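PDB 4EVF: giardin subunit alpha-1 from Giardia intestinalis, which binds calcium and, in a calcium-dependent way, phospholipids such as phosphatidylserine, takes part in parasite attachment and cytoskeletal reorganisation, and may help maintain the ventral disk. Local coordinates for residues 33-38 and 69-74; 76-81 and 252-257; 132-137 and 211-216. All coordinates share one frame; numbering follows the deposited sequence.

Contact 1: 33-38 and 69-74; sequences ESREKI and DLFSDR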
loop_
_atom_site.group_PDB
_atom_site.type_symbol
_atom_site.label_atom_id
_atom_site.label_comp_id
_atom_site.label_asym_id
_atom_site.label_seq_id
_atom_site.Cartn_x
_atom_site.Cartn_y
_atom_site.Cartn_z
ATOM N N GLU A 33 -8.254 -11.756 5.727
ATOM C CA GLU A 33 -9.421 -12.635 5.684
ATOM C C GLU A 33 -9.612 -13.363 7.008
ATOM O O GLU A 33 -10.738 -13.479 7.500
ATOM C CB GLU A 33 -9.278 -13.661 4.547
ATOM C CG GLU A 33 -9.315 -13.057 3.136
ATOM C CD GLU A 33 -7.974 -12.485 2.654
ATOM O OE1 GLU A 33 -6.978 -12.460 3.418
ATOM O OE2 GLU A 33 -7.920 -12.059 1.480
ATOM N N SER A 34 -8.517 -13.858 7.582
ATOM C CA SER A 34 -8.584 -14.559 8.869
ATOM C C SER A 34 -9.000 -13.607 9.984
ATOM O O SER A 34 -9.810 -13.949 10.837
ATOM C CB SER A 34 -7.249 -15.218 9.228
ATOM O OG SER A 34 -6.936 -16.315 8.380
ATOM N N ARG A 35 -8.439 -12.403 9.987
ATOM C CA ARG A 35 -8.864 -11.421 10.972
ATOM C C ARG A 35 -10.343 -11.036 10.853
ATOM O O ARG A 35 -10.976 -10.683 11.858
ATOM C CB ARG A 35 -7.957 -10.189 10.949
ATOM C CG ARG A 35 -6.555 -10.504 11.435
ATOM C CD ARG A 35 -5.723 -9.233 11.537
ATOM N NE ARG A 35 -5.983 -8.351 10.406
ATOM C CZ ARG A 35 -5.131 -8.154 9.414
ATOM N NH1 ARG A 35 -3.959 -8.770 9.424
ATOM N NH2 ARG A 35 -5.445 -7.340 8.427
ATOM N N GLU A 36 -10.897 -11.112 9.645
ATOM C CA GLU A 36 -12.352 -10.922 9.468
ATOM C C GLU A 36 -13.164 -12.006 10.196
ATOM O O GLU A 36 -14.163 -11.709 10.852
ATOM C CB GLU A 36 -12.736 -10.886 7.990
ATOM C CG GLU A 36 -12.087 -9.750 7.191
ATOM C CD GLU A 36 -12.583 -9.696 5.751
ATOM O OE1 GLU A 36 -12.809 -10.775 5.152
ATOM O OE2 GLU A 36 -12.771 -8.577 5.230
ATOM N N LYS A 37 -12.741 -13.261 10.057
ATOM C CA LYS A 37 -13.358 -14.373 10.788
ATOM C C LYS A 37 -13.290 -14.123 12.289
ATOM O O LYS A 37 -14.286 -14.279 13.004
ATOM C CB LYS A 37 -12.663 -15.701 10.468
ATOM C CG LYS A 37 -12.909 -16.225 9.071
ATOM C CD LYS A 37 -12.462 -17.690 8.929
ATOM C CE LYS A 37 -10.944 -17.828 8.916
ATOM N NZ LYS A 37 -10.484 -19.235 8.658
ATOM N N ILE A 38 -12.110 -13.732 12.765
ATOM C CA ILE A 38 -11.901 -13.485 14.184
ATOM C C ILE A 38 -12.818 -12.375 14.696
ATOM O O ILE A 38 -13.408 -12.490 15.772
ATOM C CB ILE A 38 -10.420 -13.122 14.478
ATOM C CG1 ILE A 38 -9.502 -14.297 14.111
ATOM C CG2 ILE A 38 -10.255 -12.714 15.937
ATOM C CD1 ILE A 38 -8.007 -13.953 14.093
ATOM N N ASP A 69 -7.939 -0.686 12.442
ATOM C CA ASP A 69 -7.957 -0.967 11.011
ATOM C C ASP A 69 -7.765 -2.457 10.740
ATOM O O ASP A 69 -8.448 -3.043 9.892
ATOM C CB ASP A 69 -6.843 -0.188 10.291
ATOM C CG ASP A 69 -7.103 1.314 10.228
ATOM O OD1 ASP A 69 -8.232 1.763 10.530
ATOM O OD2 ASP A 69 -6.171 2.050 9.844
ATOM N N LEU A 70 -6.818 -3.058 11.454
ATOM C CA LEU A 70 -6.492 -4.476 11.269
ATOM C C LEU A 70 -7.670 -5.405 11.547
ATOM O O LEU A 70 -7.689 -6.552 11.082
ATOM C CB LEU A 70 -5.283 -4.872 12.118
ATOM C CG LEU A 70 -3.976 -4.200 11.669
ATOM C CD1 LEU A 70 -2.907 -4.281 12.764
ATOM C CD2 LEU A 70 -3.470 -4.801 10.360
ATOM N N PHE A 71 -8.649 -4.912 12.300
ATOM C CA PHE A 71 -9.833 -5.723 12.611
ATOM C C PHE A 71 -11.103 -5.121 12.019
ATOM O O PHE A 71 -12.245 -5.501 12.367
ATOM C CB PHE A 71 -9.917 -6.008 14.111
ATOM C CG PHE A 71 -8.840 -6.946 14.585
ATOM C CD1 PHE A 71 -8.862 -8.278 14.200
ATOM C CD2 PHE A 71 -7.771 -6.489 15.346
ATOM C CE1 PHE A 71 -7.865 -9.149 14.605
ATOM C CE2 PHE A 71 -6.775 -7.354 15.753
ATOM C CZ PHE A 71 -6.815 -8.679 15.386
ATOM N N SER A 72 -10.884 -4.206 11.078
ATOM C CA SER A 72 -11.957 -3.604 10.306
ATOM C C SER A 72 -11.977 -4.154 8.884
ATOM O O SER A 72 -11.132 -4.969 8.523
ATOM C CB SER A 72 -11.794 -2.087 10.284
ATOM O OG SER A 72 -11.885 -1.583 11.604
ATOM N N ASP A 73 -12.949 -3.714 8.092
ATOM C CA ASP A 73 -13.022 -4.086 6.681
ATOM C C ASP A 73 -12.004 -3.268 5.898
ATOM O O ASP A 73 -12.089 -2.036 5.857
ATOM C CB ASP A 73 -14.423 -3.856 6.113
ATOM C CG ASP A 73 -14.601 -4.481 4.738
ATOM O OD1 ASP A 73 -15.318 -5.500 4.604
ATOM O OD2 ASP A 73 -14.012 -3.957 3.782
ATOM N N ARG A 74 -11.044 -3.960 5.295
ATOM C CA ARG A 74 -9.908 -3.307 4.644
ATOM C C ARG A 74 -10.302 -2.483 3.422
ATOM O O ARG A 74 -9.538 -1.631 2.985
ATOM C CB ARG A 74 -8.844 -4.334 4.261
ATOM C CG ARG A 74 -9.245 -5.275 3.117
ATOM C CD ARG A 74 -8.241 -6.425 2.975
ATOM N NE ARG A 74 -8.631 -7.366 1.924
ATOM C CZ ARG A 74 -9.519 -8.338 2.097
ATOM N NH1 ARG A 74 -10.101 -8.486 3.279
ATOM N NH2 ARG A 74 -9.825 -9.160 1.097
HETATM O O HOH W 1 -7.952 -5.677 7.806
HETATM O O HOH W 2 -10.558 -6.958 5.554
HETATM O O HOH W 3 -14.817 -7.206 6.641
#
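R35 of helix 32-46 meets L70 and F71, on helix 62-70 and the turn after it, inside the all-helical annexin fold. Its CB and CG run past the phenyl ring of F71, with CG 3.7 Å from F71 CE1. CD touches the same ring carbon and also nears the L70 carbonyl. A bend at chi3 (-40°) then sets NE against that carbonyl. R35 NE donates to L70 O at 2.6 Å, with an N-H...O angle of 142°. The bond is therefore short but not straight, and the oxygen lies somewhat out of the guanidinium plane. At the tip, one guanidinium face carries L70 CD2, and NH2 donates to a water. The guanidinium and the F71 ring stand nearly perpendicular. I38 CG2 adds a looser apolar contact to F71, and L11 of helix 4-16 also packs on that ring.

The other part of the contact is charged. R74, at the start of helix 74-87, meets two glutamates. E36 OE2 comes to the guanidinium edge, 3.3 Å from R74 NH1. E33 OE2 lies 3.5 Å from R74 NH2, well out of the guanidinium plane, so this salt bridge acts through charge and not through an N-H bond. R74 NE pairs with D106. One water receives N-H bonds from R74 N and R74 NH1 and donates to E36 OE2 at 2.8 Å.

Contact 2: 76-81 and 252-257; sequences EVRAQH and TGMMVD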
loop_
_atom_site.group_PDB
_atom_site.type_symbol
_atom_site.label_atom_id
_atom_site.label_comp_id
_atom_site.label_asym_id
_atom_site.label_seq_id
_atom_site.Cartn_x
_atom_site.Cartn_y
_atom_site.Cartn_z
ATOM N N GLU A 76 -13.342 -0.739 3.315
ATOM C CA GLU A 76 -13.850 0.479 3.952
ATOM C C GLU A 76 -12.709 1.343 4.483
ATOM O O GLU A 76 -12.766 2.576 4.410
ATOM C CB GLU A 76 -14.810 0.149 5.093
ATOM C CG GLU A 76 -16.159 -0.331 4.613
ATOM C CD GLU A 76 -17.047 -0.814 5.745
ATOM O OE1 GLU A 76 -16.628 -0.727 6.918
ATOM O OE2 GLU A 76 -18.172 -1.284 5.460
ATOM N N VAL A 77 -11.696 0.683 5.037
ATOM C CA VAL A 77 -10.478 1.359 5.477
ATOM C C VAL A 77 -9.845 2.117 4.310
ATOM O O VAL A 77 -9.671 3.336 4.375
ATOM C CB VAL A 77 -9.464 0.364 6.079
ATOM C CG1 VAL A 77 -8.114 1.053 6.335
ATOM C CG2 VAL A 77 -10.008 -0.250 7.367
ATOM N N ARG A 78 -9.517 1.394 3.240
ATOM C CA ARG A 78 -8.918 2.012 2.057
ATOM C C ARG A 78 -9.778 3.136 1.476
ATOM O O ARG A 78 -9.270 4.215 1.143
ATOM C CB ARG A 78 -8.572 0.966 0.992
ATOM C CG ARG A 78 -7.738 1.508 -0.172
ATOM C CD ARG A 78 -7.456 0.452 -1.255
ATOM N NE ARG A 78 -6.613 -0.663 -0.809
ATOM C CZ ARG A 78 -5.282 -0.617 -0.754
ATOM N NH1 ARG A 78 -4.585 -1.675 -0.351
ATOM N NH2 ARG A 78 -4.644 0.497 -1.091
ATOM N N ALA A 79 -11.084 2.899 1.357
ATOM C CA ALA A 79 -11.992 3.914 0.835
ATOM C C ALA A 79 -11.947 5.205 1.655
ATOM O O ALA A 79 -11.960 6.303 1.092
ATOM C CB ALA A 79 -13.418 3.382 0.786
ATOM N N GLN A 80 -11.918 5.071 2.979
ATOM C CA GLN A 80 -11.900 6.238 3.868
ATOM C C GLN A 80 -10.563 6.991 3.767
ATOM O O GLN A 80 -10.529 8.230 3.794
ATOM C CB GLN A 80 -12.181 5.827 5.321
ATOM C CG GLN A 80 -12.144 6.985 6.319
ATOM C CD GLN A 80 -13.281 7.963 6.128
ATOM O OE1 GLN A 80 -13.065 9.163 5.912
ATOM N NE2 GLN A 80 -14.504 7.461 6.214
ATOM N N HIS A 81 -9.469 6.242 3.650
ATOM C CA HIS A 81 -8.151 6.841 3.401
ATOM C C HIS A 81 -8.170 7.685 2.128
ATOM O O HIS A 81 -7.628 8.793 2.089
ATOM C CB HIS A 81 -7.083 5.762 3.261
ATOM C CG HIS A 81 -6.657 5.146 4.555
ATOM N ND1 HIS A 81 -6.597 5.851 5.740
ATOM C CD2 HIS A 81 -6.250 3.888 4.845
ATOM C CE1 HIS A 81 -6.180 5.050 6.705
ATOM N NE2 HIS A 81 -5.965 3.852 6.187
ATOM N N THR A 252 0.342 -0.421 6.651
ATOM C CA THR A 252 0.307 -1.563 7.566
ATOM C C THR A 252 -1.134 -2.038 7.789
ATOM O O THR A 252 -1.414 -3.236 7.728
ATOM C CB THR A 252 0.998 -1.255 8.904
ATOM O OG1 THR A 252 2.265 -0.634 8.650
ATOM C CG2 THR A 252 1.223 -2.529 9.699
ATOM N N GLY A 253 -2.044 -1.093 8.010
ATOM C CA GLY A 253 -3.445 -1.394 8.263
ATOM C C GLY A 253 -4.162 -2.071 7.103
ATOM O O GLY A 253 -5.028 -2.926 7.317
ATOM N N MET A 254 -3.789 -1.705 5.880
ATOM C CA MET A 254 -4.431 -2.235 4.679
ATOM C C MET A 254 -3.748 -3.462 4.094
ATOM O O MET A 254 -4.400 -4.286 3.455
ATOM C CB MET A 254 -4.465 -1.172 3.570
ATOM C CG MET A 254 -5.445 -0.032 3.782
ATOM S SD MET A 254 -5.405 1.134 2.415
ATOM C CE MET A 254 -3.674 1.575 2.327
ATOM N N MET A 255 -2.436 -3.572 4.277
ATOM C CA MET A 255 -1.647 -4.406 3.369
ATOM C C MET A 255 -0.577 -5.287 4.003
ATOM O O MET A 255 0.123 -6.012 3.290
ATOM C CB MET A 255 -0.990 -3.523 2.292
ATOM C CG MET A 255 -1.919 -3.155 1.140
ATOM S SD MET A 255 -2.173 -4.538 -0.000
ATOM C CE MET A 255 -0.819 -4.298 -1.158
ATOM N N VAL A 256 -0.440 -5.236 5.324
ATOM C CA VAL A 256 0.689 -5.906 5.959
ATOM C C VAL A 256 0.727 -7.396 5.606
ATOM O O VAL A 256 1.787 -7.922 5.268
ATOM C CB VAL A 256 0.774 -5.672 7.494
ATOM C CG1 VAL A 256 -0.343 -6.386 8.229
ATOM C CG2 VAL A 256 2.125 -6.136 8.026
ATOM N N ASP A 257 -0.429 -8.061 5.650
ATOM C CA ASP A 257 -0.479 -9.501 5.374
ATOM C C ASP A 257 0.010 -9.871 3.964
ATOM O O ASP A 257 0.592 -10.941 3.768
ATOM C CB ASP A 257 -1.889 -10.074 5.633
ATOM C CG ASP A 257 -2.889 -9.735 4.530
ATOM O OD1 ASP A 257 -2.811 -8.626 3.959
ATOM O OD2 ASP A 257 -3.764 -10.584 4.234
HETATM O O HOH W 4 -6.138 -3.954 1.267
#
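R78 of helix 74-87 and M254 of helix 245-255 bring the two backbones closest, with CA atoms 6.7 Å apart. This is packing between helices of predicted annexin repeats 2 and 4, in the buried interior of the all-helical fold.

The M254 side chain carries the contact, against V77, R78 and H81. Its CB points toward helix 74-87, and chi2 is anti (-179°), which extends the chain as far as SD. CG rests on V77 CG1 at 3.8 Å. SD reaches R78 CB and CG, both at 3.5 Å. The same sulfur sits over the centre of the R78 guanidinium, 3.6 Å above its plane. The arginine chain thus wraps round the sulfur, with its aliphatic part and its flat head both in contact. The bend of R78 at chi3 (-65°) places NE, and the guanidinium beyond it lies with one face on SD. M254 CE continues past the head and touches R78 NH2.

H81 meets the sulfur differently. SD lies in the imidazole plane at the ring edge, 4.9 Å from the ring centroid. This is a sulfur-aromatic contact of the edge type, with CD2 as the nearest ring atom. M255 CG lies at the guanidinium edge, near its plane, 3.4 Å from R78 NH1.

The polar end of R78 is held mainly outside these segments. NH2 donates to the carbonyl of T98, in helix 92-100. A water also bridges the segments: it accepts from R78 NH1 at 3.2 Å and donates to M254 O at 2.8 Å.

Contact 3: 132-137 and 211-216; sequences RKEDWC and KTDYYT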
loop_
_atom_site.group_PDB
_atom_site.type_symbol
_atom_site.label_atom_id
_atom_site.label_comp_id
_atom_site.label_asym_id
_atom_site.label_seq_id
_atom_site.Cartn_x
_atom_site.Cartn_y
_atom_site.Cartn_z
ATOM N N ARG A 132 -6.150 16.476 -15.175
ATOM C CA ARG A 132 -5.403 15.703 -16.173
ATOM C C ARG A 132 -4.306 16.529 -16.832
ATOM O O ARG A 132 -3.971 16.326 -18.001
ATOM C CB ARG A 132 -6.357 15.124 -17.232
ATOM C CG ARG A 132 -7.414 14.195 -16.640
ATOM C CD ARG A 132 -8.496 13.810 -17.643
ATOM N NE ARG A 132 -9.387 12.768 -17.120
ATOM C CZ ARG A 132 -10.544 13.015 -16.512
ATOM N NH1 ARG A 132 -10.958 14.263 -16.345
ATOM N NH2 ARG A 132 -11.295 12.018 -16.070
ATOM N N LYS A 133 -3.740 17.460 -16.071
ATOM C CA LYS A 133 -2.739 18.381 -16.609
ATOM C C LYS A 133 -1.293 17.914 -16.390
ATOM O O LYS A 133 -0.348 18.593 -16.805
ATOM C CB LYS A 133 -2.925 19.782 -16.001
ATOM C CG LYS A 133 -4.214 20.493 -16.406
ATOM C CD LYS A 133 -4.132 21.054 -17.821
ATOM C CE LYS A 133 -5.406 20.757 -18.590
ATOM N NZ LYS A 133 -6.606 21.341 -17.924
ATOM N N GLU A 134 -1.125 16.782 -15.712
ATOM C CA GLU A 134 0.199 16.218 -15.465
ATOM C C GLU A 134 0.210 14.718 -15.738
ATOM O O GLU A 134 -0.816 14.038 -15.650
ATOM C CB GLU A 134 0.651 16.471 -14.023
ATOM C CG GLU A 134 1.165 17.882 -13.743
ATOM C CD GLU A 134 1.886 17.975 -12.404
ATOM O OE1 GLU A 134 1.202 17.995 -11.353
ATOM O OE2 GLU A 134 3.138 18.026 -12.406
ATOM N N ASP A 135 1.382 14.194 -16.056
ATOM C CA ASP A 135 1.469 12.784 -16.416
ATOM C C ASP A 135 1.143 11.844 -15.258
ATOM O O ASP A 135 0.643 10.749 -15.484
ATOM C CB ASP A 135 2.827 12.464 -17.027
ATOM C CG ASP A 135 2.961 12.999 -18.443
ATOM O OD1 ASP A 135 4.049 12.853 -19.037
ATOM O OD2 ASP A 135 1.970 13.550 -18.963
ATOM N N TRP A 136 1.412 12.263 -14.019
ATOM C CA TRP A 136 1.063 11.415 -12.879
ATOM C C TRP A 136 -0.451 11.213 -12.765
ATOM O O TRP A 136 -0.915 10.118 -12.437
ATOM C CB TRP A 136 1.677 11.929 -11.563
ATOM C CG TRP A 136 1.067 13.187 -11.015
ATOM C CD1 TRP A 136 1.522 14.465 -11.186
ATOM C CD2 TRP A 136 -0.091 13.284 -10.178
ATOM N NE1 TRP A 136 0.706 15.350 -10.521
ATOM C CE2 TRP A 136 -0.289 14.647 -9.891
ATOM C CE3 TRP A 136 -0.982 12.345 -9.644
ATOM C CZ2 TRP A 136 -1.345 15.097 -9.106
ATOM C CZ3 TRP A 136 -2.024 12.797 -8.860
ATOM C CH2 TRP A 136 -2.199 14.158 -8.600
ATOM N N CYS A 137 -1.220 12.261 -13.054
ATOM C CA CYS A 137 -2.679 12.161 -13.044
ATOM C C CYS A 137 -3.142 11.139 -14.068
ATOM O O CYS A 137 -3.993 10.301 -13.773
ATOM C CB CYS A 137 -3.324 13.505 -13.378
ATOM S SG CYS A 137 -2.526 14.929 -12.603
ATOM N N LYS A 211 9.543 15.294 -9.202
ATOM C CA LYS A 211 8.446 15.560 -8.286
ATOM C C LYS A 211 7.382 14.469 -8.364
ATOM O O LYS A 211 7.717 13.284 -8.395
ATOM C CB LYS A 211 7.867 16.958 -8.538
ATOM C CG LYS A 211 8.869 18.086 -8.230
ATOM C CD LYS A 211 8.326 19.443 -8.625
ATOM C CE LYS A 211 9.248 20.557 -8.145
ATOM N NZ LYS A 211 8.686 21.904 -8.450
ATOM N N THR A 212 6.113 14.861 -8.396
ATOM C CA THR A 212 5.022 13.888 -8.316
ATOM C C THR A 212 4.995 12.932 -9.523
ATOM O O THR A 212 4.692 11.737 -9.372
ATOM C CB THR A 212 3.647 14.577 -8.105
ATOM O OG1 THR A 212 3.707 15.444 -6.959
ATOM C CG2 THR A 212 2.548 13.529 -7.873
ATOM N N ASP A 213 5.328 13.442 -10.710
ATOM C CA ASP A 213 5.453 12.562 -11.879
ATOM C C ASP A 213 6.451 11.483 -11.546
ATOM O O ASP A 213 6.175 10.290 -11.707
ATOM C CB ASP A 213 5.965 13.295 -13.119
ATOM C CG ASP A 213 4.909 14.158 -13.783
ATOM O OD1 ASP A 213 3.693 13.905 -13.603
ATOM O OD2 ASP A 213 5.313 15.098 -14.497
ATOM N N TYR A 214 7.628 11.920 -11.091
ATOM C CA TYR A 214 8.683 10.996 -10.745
ATOM C C TYR A 214 8.228 9.916 -9.763
ATOM O O TYR A 214 8.359 8.719 -10.028
ATOM C CB TYR A 214 9.895 11.739 -10.161
ATOM C CG TYR A 214 10.922 10.774 -9.644
ATOM C CD1 TYR A 214 11.807 10.151 -10.514
ATOM C CD2 TYR A 214 10.985 10.451 -8.290
ATOM C CE1 TYR A 214 12.739 9.249 -10.060
ATOM C CE2 TYR A 214 11.913 9.552 -7.820
ATOM C CZ TYR A 214 12.786 8.946 -8.714
ATOM O OH TYR A 214 13.722 8.047 -8.268
ATOM N N TYR A 215 7.724 10.341 -8.612
ATOM C CA TYR A 215 7.345 9.390 -7.578
ATOM C C TYR A 215 6.228 8.461 -8.027
ATOM O O TYR A 215 6.215 7.293 -7.653
ATOM C CB TYR A 215 6.995 10.091 -6.266
ATOM C CG TYR A 215 8.218 10.717 -5.650
ATOM C CD1 TYR A 215 9.264 9.920 -5.209
ATOM C CD2 TYR A 215 8.350 12.100 -5.562
ATOM C CE1 TYR A 215 10.409 10.478 -4.674
ATOM C CE2 TYR A 215 9.487 12.672 -5.025
ATOM C CZ TYR A 215 10.508 11.857 -4.580
ATOM O OH TYR A 215 11.642 12.408 -4.045
ATOM N N THR A 216 5.318 8.973 -8.845
ATOM C CA THR A 216 4.211 8.144 -9.332
ATOM C C THR A 216 4.728 7.000 -10.203
ATOM O O THR A 216 4.359 5.828 -9.995
ATOM C CB THR A 216 3.159 8.966 -10.118
ATOM O OG1 THR A 216 2.558 9.944 -9.260
ATOM C CG2 THR A 216 2.069 8.048 -10.664
HETATM O O HOH W 5 5.216 16.430 -11.129
HETATM O O HOH W 6 3.583 15.979 -16.303
#
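The indole of W136 lies between two groups. T212 CG2 sits over one face and C137 SG over the opposite face. The methyl makes a CH-pi contact with the five-membered ring, 3.4 Å from its centroid and 6° off the ring normal. The sulfur is above the ring centre. Two carboxylate oxygens lie at the indole edge, in its plane: E134 OE1 and D213 OD1. W136 NE1 donates to E134 OE1 at 2.8 Å, and the oxygen is met from above its own carboxylate plane. That bond links the indole to the residue at the N-cap position of helix 135-145.

D213 OD1 also takes the backbone N-H of W136, at 2.8 Å and an angle of 139°. The donor nitrogen lies nearly along the C-O axis, but its N-H is bent. An aspartate of helix 211-225 thus binds the first turn of helix 135-145, where the helix dipole probably favours a negative charge. Chi1 of W136 (71°) puts CG between backbone N and carbonyl carbon, against T212 CG2. W136 CB packs on T216 OG1, at 3.2 Å. That hydroxyl donates to T212 O, which also accepts from T216 N on the other face of its plane.

E134 OE2 and D213 OD2 are 4.2 Å apart, and a separate water donates to each, which would probably ease the repulsion. The first water also accepts from D213 N and the second from D135 N. D135 OD1 bonds the Y209 hydroxyl.

The contact joins helices 135-145 and 211-225, in predicted annexin repeats 2 and 3. H92 of helix 92-100 bonds T212 OG1 and meets the W136 ring. F95 of that helix and V130 of helix 122-130 also pack on the indole, and D135 touches T171 and I175 of helix 171-180.

In the fold
Contacts 1 and 2 are neighbours, with centres 10 Å apart. They touch directly: L70 CD2 packs on T252 O and S72 CB on V77 CG2. Helices 62-70 and 74-87 follow each other in the chain, so the turn of contact 1 leads into contact 2. Contact 3 lies apart, about 33 Å from contact 1 and 23 Å from contact 2 between centres. Contacts 1 and 3 are on opposite sides of the chain's centre. Contact 1 closes first along the sequence; both segments of contact 3 then fall between those of contact 2. Together they join helices of all four predicted annexin repeats.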